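Local coordinates for cell cycle serine/threonine-protein kinase CDC5/MSD2 (Saccharomyces cerevisiae, PDB 6MF4) that phosphorylates serine and threonine residues of proteins and takes part in mitotic exit in budding yeast, represented here by its polo-box domain, at residues I61-C66 and L200-T204; F223-M229 and K272-I276. All coordinates share one frame; numbering follows the deposited sequence.

How the interactions relate
Both contacts set a helix against the antiparallel sheet of polo box 2, but they use different helices and different parts of the sheet, with centres about 18 Å apart. In interaction 1 the long helix 56-82 crosses strand 200-205, near one edge; in interaction 2 the C-terminal helix 269-283 meets the turn between the middle strands 219-223 and 228-232. Interaction 1 is partly buried: two arginines lie against aliphatic groups, and a water links one of them to a glutamate. Interaction 2 lies deeper, most of its touching residues being buried, and a lysine lies over a phenylalanine ring beside methionine and isoleucine. The helices also touch, since Leu-273 and Ile-276 both reach Ile-73 of helix 56-82.

Interaction 1: I61-C66 and L200-T204; sequences ILASEC and LRRYT
Leu-62 of helix 56-82 drops between Arg-201 and Arg-202, which form a classic beta bulge opposite Glu-213 on the neighbouring strand. The bulge turns both arginines toward the helix, which probably corresponds to the polo-cap helix of polo-like kinases. Arg-201 can be followed outward. Its CB lies 3.6 Å from CD2 of Leu-62, and CD passes the same methyl as the two side chains slide past each other in opposite directions. CG of Arg-201 stands anti to the carbonyl carbon (chi1 -68°), and the chain then runs extended to NE, carrying the guanidinium out to Ile-61 and Glu-65. There CG2 of Ile-61 covers one face, 3.8 Å from NH1 of Arg-201, while CG of Glu-65 sits at the edge. Trp-150 of strand 149-156 also touches this cluster. Arg-202 instead starts with CG opposite its backbone N (chi1 -178°) and bends at chi3, laying a guanidinium face against Leu-62. CB of Leu-62 comes within 3.6 Å of NH2 of Arg-202, and SG of Cys-66 lies at the edge of the group, 4.0 Å from that nitrogen. The polar end has its main partner in Glu-213, a salt bridge through NE. A leucine in place of Arg-202 would probably leave the Glu-213 carboxylate without its charged mate and Leu-62 without its flat cover. The charged ends of Glu-65 and Arg-201 are linked by a water, which donates to OE2 of Glu-65 at 2.7 Å and accepts from NH1 of Arg-201 at 3.1 Å.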
ATOM      1  N   ILE A  61      10.434   7.435   7.628  1.00 17.10           N
ATOM      2  CA  ILE A  61       8.993   7.299   7.794  1.00 21.62           C
ATOM      3  C   ILE A  61       8.519   5.924   7.331  1.00 19.58           C
ATOM      4  O   ILE A  61       7.734   5.268   8.018  1.00 18.58           O
ATOM      5  CB  ILE A  61       8.248   8.402   7.015  1.00 22.48           C
ATOM      6  CG1 ILE A  61       8.564   9.764   7.636  1.00 25.90           C
ATOM      7  CG2 ILE A  61       6.741   8.156   7.018  1.00 23.99           C
ATOM      8  CD1 ILE A  61       8.139  10.942   6.784  1.00 30.28           C
ATOM      9  N   LEU A  62       9.001   5.496   6.170  1.00 16.62           N
ATOM     10  CA  LEU A  62       8.683   4.170   5.651  1.00 17.02           C
ATOM     11  C   LEU A  62       9.108   3.067   6.620  1.00 22.15           C
ATOM     12  O   LEU A  62       8.339   2.145   6.909  1.00 17.83           O
ATOM     13  CB  LEU A  62       9.360   3.960   4.297  1.00 18.55           C
ATOM     14  CG  LEU A  62       8.716   4.702   3.127  1.00 18.35           C
ATOM     15  CD1 LEU A  62       9.652   4.748   1.942  1.00 22.23           C
ATOM     16  CD2 LEU A  62       7.416   4.026   2.730  1.00 29.94           C
ATOM     17  N   ALA A  63      10.336   3.166   7.119  1.00 17.04           N
ATOM     18  CA  ALA A  63      10.877   2.148   8.012  1.00 22.90           C
ATOM     19  C   ALA A  63      10.081   2.098   9.311  1.00 19.73           C
ATOM     20  O   ALA A  63       9.898   1.033   9.900  1.00 20.51           O
ATOM     21  CB  ALA A  63      12.345   2.418   8.295  1.00 23.61           C
ATOM     22  N   SER A  64       9.602   3.256   9.749  1.00 20.47           N
ATOM     23  CA  SER A  64       8.819   3.339  10.971  1.00 19.18           C
ATOM     24  C   SER A  64       7.491   2.591  10.847  1.00 22.39           C
ATOM     25  O   SER A  64       7.071   1.915  11.784  1.00 22.02           O
ATOM     26  CB  SER A  64       8.562   4.800  11.340  1.00 24.27           C
ATOM     27  OG  SER A  64       7.826   4.888  12.544  1.00 31.98           O
ATOM     28  N   GLU A  65       6.832   2.708   9.698  1.00 19.14           N
ATOM     29  CA  GLU A  65       5.573   1.995   9.477  1.00 19.75           C
ATOM     30  C   GLU A  65       5.812   0.492   9.366  1.00 17.66           C
ATOM     31  O   GLU A  65       4.992  -0.302   9.823  1.00 19.21           O
ATOM     32  CB  GLU A  65       4.863   2.509   8.220  1.00 20.60           C
ATOM     33  CG  GLU A  65       4.436   3.975   8.293  1.00 26.17           C
ATOM     34  CD  GLU A  65       3.335   4.238   9.309  1.00 31.27           C
ATOM     35  OE1 GLU A  65       2.575   3.302   9.642  1.00 26.30           O
ATOM     36  OE2 GLU A  65       3.222   5.394   9.771  1.00 39.05           O
ATOM     37  N   CYS A  66       6.927   0.102   8.753  1.00 15.54           N
ATOM     38  CA  CYS A  66       7.291  -1.310   8.652  1.00 19.76           C
ATOM     39  C   CYS A  66       7.529  -1.881  10.044  1.00 23.03           C
ATOM     40  O   CYS A  66       7.081  -2.982  10.373  1.00 22.81           O
ATOM     41  CB  CYS A  66       8.542  -1.494   7.790  1.00 23.30           C
ATOM     42  SG  CYS A  66       8.278  -1.245   6.027  1.00 21.92           S
ATOM     43  N   LEU A 200       0.834   5.440  -3.284  1.00 15.62           N
ATOM     44  CA  LEU A 200       1.838   4.402  -3.099  1.00 16.13           C
ATOM     45  C   LEU A 200       3.198   5.023  -2.809  1.00 14.75           C
ATOM     46  O   LEU A 200       3.740   5.746  -3.636  1.00 16.56           O
ATOM     47  CB  LEU A 200       1.918   3.522  -4.344  1.00 15.92           C
ATOM     48  CG  LEU A 200       2.952   2.399  -4.340  1.00 18.92           C
ATOM     49  CD1 LEU A 200       2.585   1.372  -3.291  1.00 15.31           C
ATOM     50  CD2 LEU A 200       3.039   1.767  -5.722  1.00 17.90           C
ATOM     51  N   ARG A 201       3.747   4.743  -1.633  1.00 15.24           N
ATOM     52  CA  ARG A 201       5.043   5.294  -1.253  1.00 14.43           C
ATOM     53  C   ARG A 201       6.196   4.447  -1.770  1.00 17.71           C
ATOM     54  O   ARG A 201       7.212   4.972  -2.223  1.00 17.50           O
ATOM     55  CB  ARG A 201       5.161   5.405   0.260  1.00 18.25           C
ATOM     56  CG  ARG A 201       4.261   6.430   0.904  1.00 20.62           C
ATOM     57  CD  ARG A 201       4.281   6.218   2.410  1.00 22.57           C
ATOM     58  NE  ARG A 201       3.937   7.425   3.137  1.00 31.47           N
ATOM     59  CZ  ARG A 201       3.797   7.490   4.455  1.00 30.35           C
ATOM     60  NH1 ARG A 201       3.958   6.408   5.207  1.00 27.98           N
ATOM     61  NH2 ARG A 201       3.480   8.645   5.019  1.00 27.95           N
ATOM     62  N   ARG A 202       6.047   3.131  -1.670  1.00 16.13           N
ATOM     63  CA  ARG A 202       7.106   2.221  -2.080  1.00 17.05           C
ATOM     64  C   ARG A 202       6.514   0.884  -2.485  1.00 19.81           C
ATOM     65  O   ARG A 202       5.567   0.400  -1.864  1.00 15.32           O
ATOM     66  CB  ARG A 202       8.127   2.035  -0.951  1.00 18.44           C
ATOM     67  CG  ARG A 202       9.303   1.124  -1.309  1.00 19.49           C
ATOM     68  CD  ARG A 202      10.458   1.266  -0.325  1.00 19.81           C
ATOM     69  NE  ARG A 202      10.093   0.869   1.030  1.00 18.62           N
ATOM     70  CZ  ARG A 202      10.838   1.097   2.106  1.00 21.95           C
ATOM     71  NH1 ARG A 202      11.995   1.741   1.995  1.00 21.13           N
ATOM     72  NH2 ARG A 202      10.417   0.702   3.301  1.00 23.55           N
ATOM     73  N   TYR A 203       7.058   0.312  -3.553  1.00 17.19           N
ATOM     74  CA  TYR A 203       6.748  -1.061  -3.924  1.00 19.00           C
ATOM     75  C   TYR A 203       8.041  -1.854  -3.988  1.00 21.64           C
ATOM     76  O   TYR A 203       9.104  -1.297  -4.258  1.00 18.32           O
ATOM     77  CB  TYR A 203       6.017  -1.131  -5.261  1.00 18.69           C
ATOM     78  CG  TYR A 203       6.881  -0.762  -6.442  1.00 19.21           C
ATOM     79  CD1 TYR A 203       7.673  -1.713  -7.076  1.00 23.85           C
ATOM     80  CD2 TYR A 203       6.908   0.537  -6.923  1.00 18.90           C
ATOM     81  CE1 TYR A 203       8.467  -1.379  -8.150  1.00 26.09           C
ATOM     82  CE2 TYR A 203       7.696   0.881  -8.004  1.00 21.47           C
ATOM     83  CZ  TYR A 203       8.473  -0.082  -8.612  1.00 24.99           C
ATOM     84  OH  TYR A 203       9.265   0.255  -9.687  1.00 30.81           O
ATOM     85  N   THR A 204       7.943  -3.149  -3.725  1.00 18.58           N
ATOM     86  CA  THR A 204       9.081  -4.045  -3.858  1.00 21.94           C
ATOM     87  C   THR A 204       8.619  -5.350  -4.468  1.00 21.91           C
ATOM     88  O   THR A 204       7.660  -5.962  -3.996  1.00 21.44           O
ATOM     89  CB  THR A 204       9.757  -4.332  -2.513  1.00 21.74           C
ATOM     90  OG1 THR A 204      10.048  -3.098  -1.848  1.00 20.11           O
ATOM     91  CG2 THR A 204      11.052  -5.123  -2.725  1.00 25.58           C
TER
HETATM   92  O   HOH W   1       3.187   7.452   8.015  1.00 35.73           O

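Interaction 2: F223-M229 and K272-I276; sequences FKDHHKM and KLTLI
NZ of Lys-272 has two partners: it makes an off-centre cation-pi contact, 4.8 Å from the Phe-223 ring centroid, and a salt bridge with OD2 of Asp-225, doubtful in detail because that oxygen is less surely placed. The lysine reaches them by running obliquely across the face of the phenylalanine ring. Its CG stands over the ring centre, 3.7 Å from the Phe-223 centroid and only 9° off the normal, a CH-pi contact, while CB comes within 3.6 Å of CZ of Phe-223. The chain runs extended over the ring and bends at chi4 (28°), which leaves NZ off the ring centre and near Asp-225. Beside the lysine chain, SD of Met-229 packs 3.9 Å from CB of Lys-272. Farther along the helix, CD1 of Ile-276 meets CE of Met-229 at 3.6 Å, and CG1 of Ile-276 lies at the edge of the Phe-223 ring. Asp-225 belongs to a type I turn and closes an Asx turn, its OD1 accepting from the backbone N of His-227 at 3.0 Å from above the carboxylate plane. Helix 269-283 thus packs on the hairpin 219-232, the antiparallel sheet with a C-terminal helix across it that defines the polo-box fold.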
ATOM      1  N   PHE A 223       0.567 -12.346  -3.743  1.00 26.17           N
ATOM      2  CA  PHE A 223       1.341 -13.571  -3.911  1.00 30.18           C
ATOM      3  C   PHE A 223       1.096 -14.186  -5.290  1.00 33.24           C
ATOM      4  O   PHE A 223       0.104 -13.876  -5.951  1.00 30.37           O
ATOM      5  CB  PHE A 223       0.997 -14.565  -2.798  1.00 27.35           C
ATOM      6  CG  PHE A 223       1.251 -14.027  -1.415  1.00 22.42           C
ATOM      7  CD1 PHE A 223       2.483 -14.199  -0.805  1.00 25.01           C
ATOM      8  CD2 PHE A 223       0.262 -13.335  -0.734  1.00 23.41           C
ATOM      9  CE1 PHE A 223       2.720 -13.696   0.463  1.00 25.09           C
ATOM     10  CE2 PHE A 223       0.496 -12.828   0.531  1.00 24.33           C
ATOM     11  CZ  PHE A 223       1.724 -13.009   1.130  1.00 22.54           C
ATOM     12  N   LYS A 224       2.014 -15.054  -5.708  1.00 40.07           N
ATOM     13  CA  LYS A 224       1.969 -15.688  -7.026  1.00 49.45           C
ATOM     14  C   LYS A 224       0.652 -16.402  -7.323  1.00 48.36           C
ATOM     15  O   LYS A 224       0.243 -16.509  -8.478  1.00 44.87           O
ATOM     16  CB  LYS A 224       3.117 -16.689  -7.154  1.00 42.06           C
ATOM     17  CG  LYS A 224       4.494 -16.052  -7.154  1.00 41.62           C
ATOM     18  N   ASP A 225      -0.006 -16.884  -6.276  1.00 39.53           N
ATOM     19  CA  ASP A 225      -1.235 -17.669  -6.423  1.00 37.03           C
ATOM     20  C   ASP A 225      -2.476 -16.779  -6.536  1.00 41.40           C
ATOM     21  O   ASP A 225      -3.609 -17.262  -6.489  1.00 37.33           O
ATOM     22  CB  ASP A 225      -1.386 -18.638  -5.244  1.00 44.69           C
ATOM     23  CG  ASP A 225      -1.482 -17.924  -3.903  1.00 56.12           C
ATOM     24  OD1 ASP A 225      -1.355 -16.684  -3.875  1.00 50.38           O
ATOM     25  OD2 ASP A 225      -1.673 -18.609  -2.872  1.00 55.73           O
ATOM     26  N   HIS A 226      -2.246 -15.479  -6.684  1.00 34.06           N
ATOM     27  CA  HIS A 226      -3.311 -14.491  -6.845  1.00 39.40           C
ATOM     28  C   HIS A 226      -4.166 -14.342  -5.591  1.00 40.58           C
ATOM     29  O   HIS A 226      -5.202 -13.673  -5.617  1.00 39.89           O
ATOM     30  CB  HIS A 226      -4.203 -14.837  -8.038  1.00 44.07           C
ATOM     31  CG  HIS A 226      -4.847 -13.638  -8.666  1.00 45.55           C
ATOM     32  ND1 HIS A 226      -4.117 -12.578  -9.160  1.00 47.51           N
ATOM     33  CD2 HIS A 226      -6.149 -13.326  -8.870  1.00 42.92           C
ATOM     34  CE1 HIS A 226      -4.942 -11.669  -9.647  1.00 43.71           C
ATOM     35  NE2 HIS A 226      -6.179 -12.097  -9.480  1.00 44.86           N
ATOM     36  N   HIS A 227      -3.742 -14.967  -4.497  1.00 33.34           N
ATOM     37  CA  HIS A 227      -4.282 -14.620  -3.198  1.00 33.70           C
ATOM     38  C   HIS A 227      -3.553 -13.353  -2.772  1.00 26.42           C
ATOM     39  O   HIS A 227      -2.337 -13.251  -2.940  1.00 26.86           O
ATOM     40  CB  HIS A 227      -4.091 -15.745  -2.173  1.00 32.82           C
ATOM     41  CG  HIS A 227      -4.752 -17.038  -2.553  1.00 36.76           C
ATOM     42  ND1 HIS A 227      -6.120 -17.191  -2.582  1.00 44.43           N
ATOM     43  CD2 HIS A 227      -4.228 -18.239  -2.900  1.00 42.89           C
ATOM     44  CE1 HIS A 227      -6.414 -18.433  -2.939  1.00 43.41           C
ATOM     45  NE2 HIS A 227      -5.284 -19.085  -3.137  1.00 37.37           N
ATOM     46  N   LYS A 228      -4.299 -12.379  -2.264  1.00 29.00           N
ATOM     47  CA  LYS A 228      -3.705 -11.146  -1.775  1.00 27.62           C
ATOM     48  C   LYS A 228      -4.102 -10.920  -0.337  1.00 25.97           C
ATOM     49  O   LYS A 228      -5.198 -11.292   0.091  1.00 30.13           O
ATOM     50  CB  LYS A 228      -4.133  -9.940  -2.608  1.00 29.43           C
ATOM     51  CG  LYS A 228      -4.138 -10.158  -4.094  1.00 33.82           C
ATOM     52  CD  LYS A 228      -4.631  -8.899  -4.795  1.00 37.57           C
ATOM     53  CE  LYS A 228      -5.001  -9.165  -6.236  1.00 43.07           C
ATOM     54  NZ  LYS A 228      -4.127 -10.188  -6.848  1.00 40.35           N
ATOM     55  N   MET A 229      -3.200 -10.298   0.404  1.00 24.00           N
ATOM     56  CA  MET A 229      -3.457  -9.954   1.785  1.00 23.65           C
ATOM     57  C   MET A 229      -3.008  -8.531   2.041  1.00 23.67           C
ATOM     58  O   MET A 229      -1.953  -8.107   1.559  1.00 20.92           O
ATOM     59  CB  MET A 229      -2.743 -10.924   2.720  1.00 27.93           C
ATOM     60  CG  MET A 229      -3.369 -12.311   2.735  1.00 36.57           C
ATOM     61  SD  MET A 229      -2.362 -13.528   3.603  1.00 48.11           S
ATOM     62  CE  MET A 229      -2.013 -12.668   5.135  1.00 32.55           C
ATOM     63  N   LYS A 272       2.214 -17.435   4.286  1.00 22.97           N
ATOM     64  CA  LYS A 272       2.127 -16.071   3.785  1.00 22.65           C
ATOM     65  C   LYS A 272       2.471 -15.064   4.878  1.00 21.58           C
ATOM     66  O   LYS A 272       3.167 -14.086   4.619  1.00 21.49           O
ATOM     67  CB  LYS A 272       0.736 -15.804   3.212  1.00 24.13           C
ATOM     68  CG  LYS A 272       0.538 -16.481   1.862  1.00 25.10           C
ATOM     69  CD  LYS A 272      -0.880 -16.359   1.343  1.00 33.33           C
ATOM     70  CE  LYS A 272      -1.004 -16.961  -0.061  1.00 37.78           C
ATOM     71  NZ  LYS A 272      -0.009 -18.051  -0.334  1.00 36.36           N
ATOM     72  N   LEU A 273       2.009 -15.308   6.102  1.00 21.44           N
ATOM     73  CA  LEU A 273       2.307 -14.391   7.199  1.00 21.74           C
ATOM     74  C   LEU A 273       3.802 -14.387   7.511  1.00 22.71           C
ATOM     75  O   LEU A 273       4.367 -13.358   7.873  1.00 21.08           O
ATOM     76  CB  LEU A 273       1.506 -14.756   8.449  1.00 26.93           C
ATOM     77  CG  LEU A 273       1.584 -13.738   9.592  1.00 28.11           C
ATOM     78  CD1 LEU A 273       0.980 -12.392   9.179  1.00 23.43           C
ATOM     79  CD2 LEU A 273       0.892 -14.272  10.841  1.00 30.53           C
ATOM     80  N   THR A 274       4.444 -15.540   7.362  1.00 22.37           N
ATOM     81  CA  THR A 274       5.886 -15.631   7.539  1.00 22.32           C
ATOM     82  C   THR A 274       6.609 -14.788   6.491  1.00 20.62           C
ATOM     83  O   THR A 274       7.552 -14.060   6.808  1.00 22.06           O
ATOM     84  CB  THR A 274       6.363 -17.093   7.455  1.00 29.00           C
ATOM     85  OG1 THR A 274       5.838 -17.822   8.569  1.00 31.91           O
ATOM     86  CG2 THR A 274       7.887 -17.180   7.473  1.00 34.67           C
ATOM     87  N   LEU A 275       6.163 -14.886   5.243  1.00 22.58           N
ATOM     88  CA  LEU A 275       6.744 -14.099   4.159  1.00 24.12           C
ATOM     89  C   LEU A 275       6.537 -12.608   4.413  1.00 20.70           C
ATOM     90  O   LEU A 275       7.433 -11.793   4.191  1.00 21.91           O
ATOM     91  CB  LEU A 275       6.129 -14.502   2.817  1.00 24.16           C
ATOM     92  CG  LEU A 275       6.601 -15.850   2.263  1.00 24.94           C
ATOM     93  CD1 LEU A 275       5.694 -16.315   1.141  1.00 26.83           C
ATOM     94  CD2 LEU A 275       8.039 -15.761   1.778  1.00 26.45           C
ATOM     95  N   ILE A 276       5.350 -12.264   4.898  1.00 21.08           N
ATOM     96  CA  ILE A 276       5.015 -10.884   5.218  1.00 18.06           C
ATOM     97  C   ILE A 276       5.968 -10.327   6.271  1.00 19.84           C
ATOM     98  O   ILE A 276       6.490  -9.224   6.121  1.00 17.34           O
ATOM     99  CB  ILE A 276       3.551 -10.780   5.702  1.00 18.27           C
ATOM    100  CG1 ILE A 276       2.611 -10.914   4.504  1.00 19.09           C
ATOM    101  CG2 ILE A 276       3.289  -9.462   6.442  1.00 18.69           C
ATOM    102  CD1 ILE A 276       1.152 -11.000   4.862  1.00 21.93           C
TER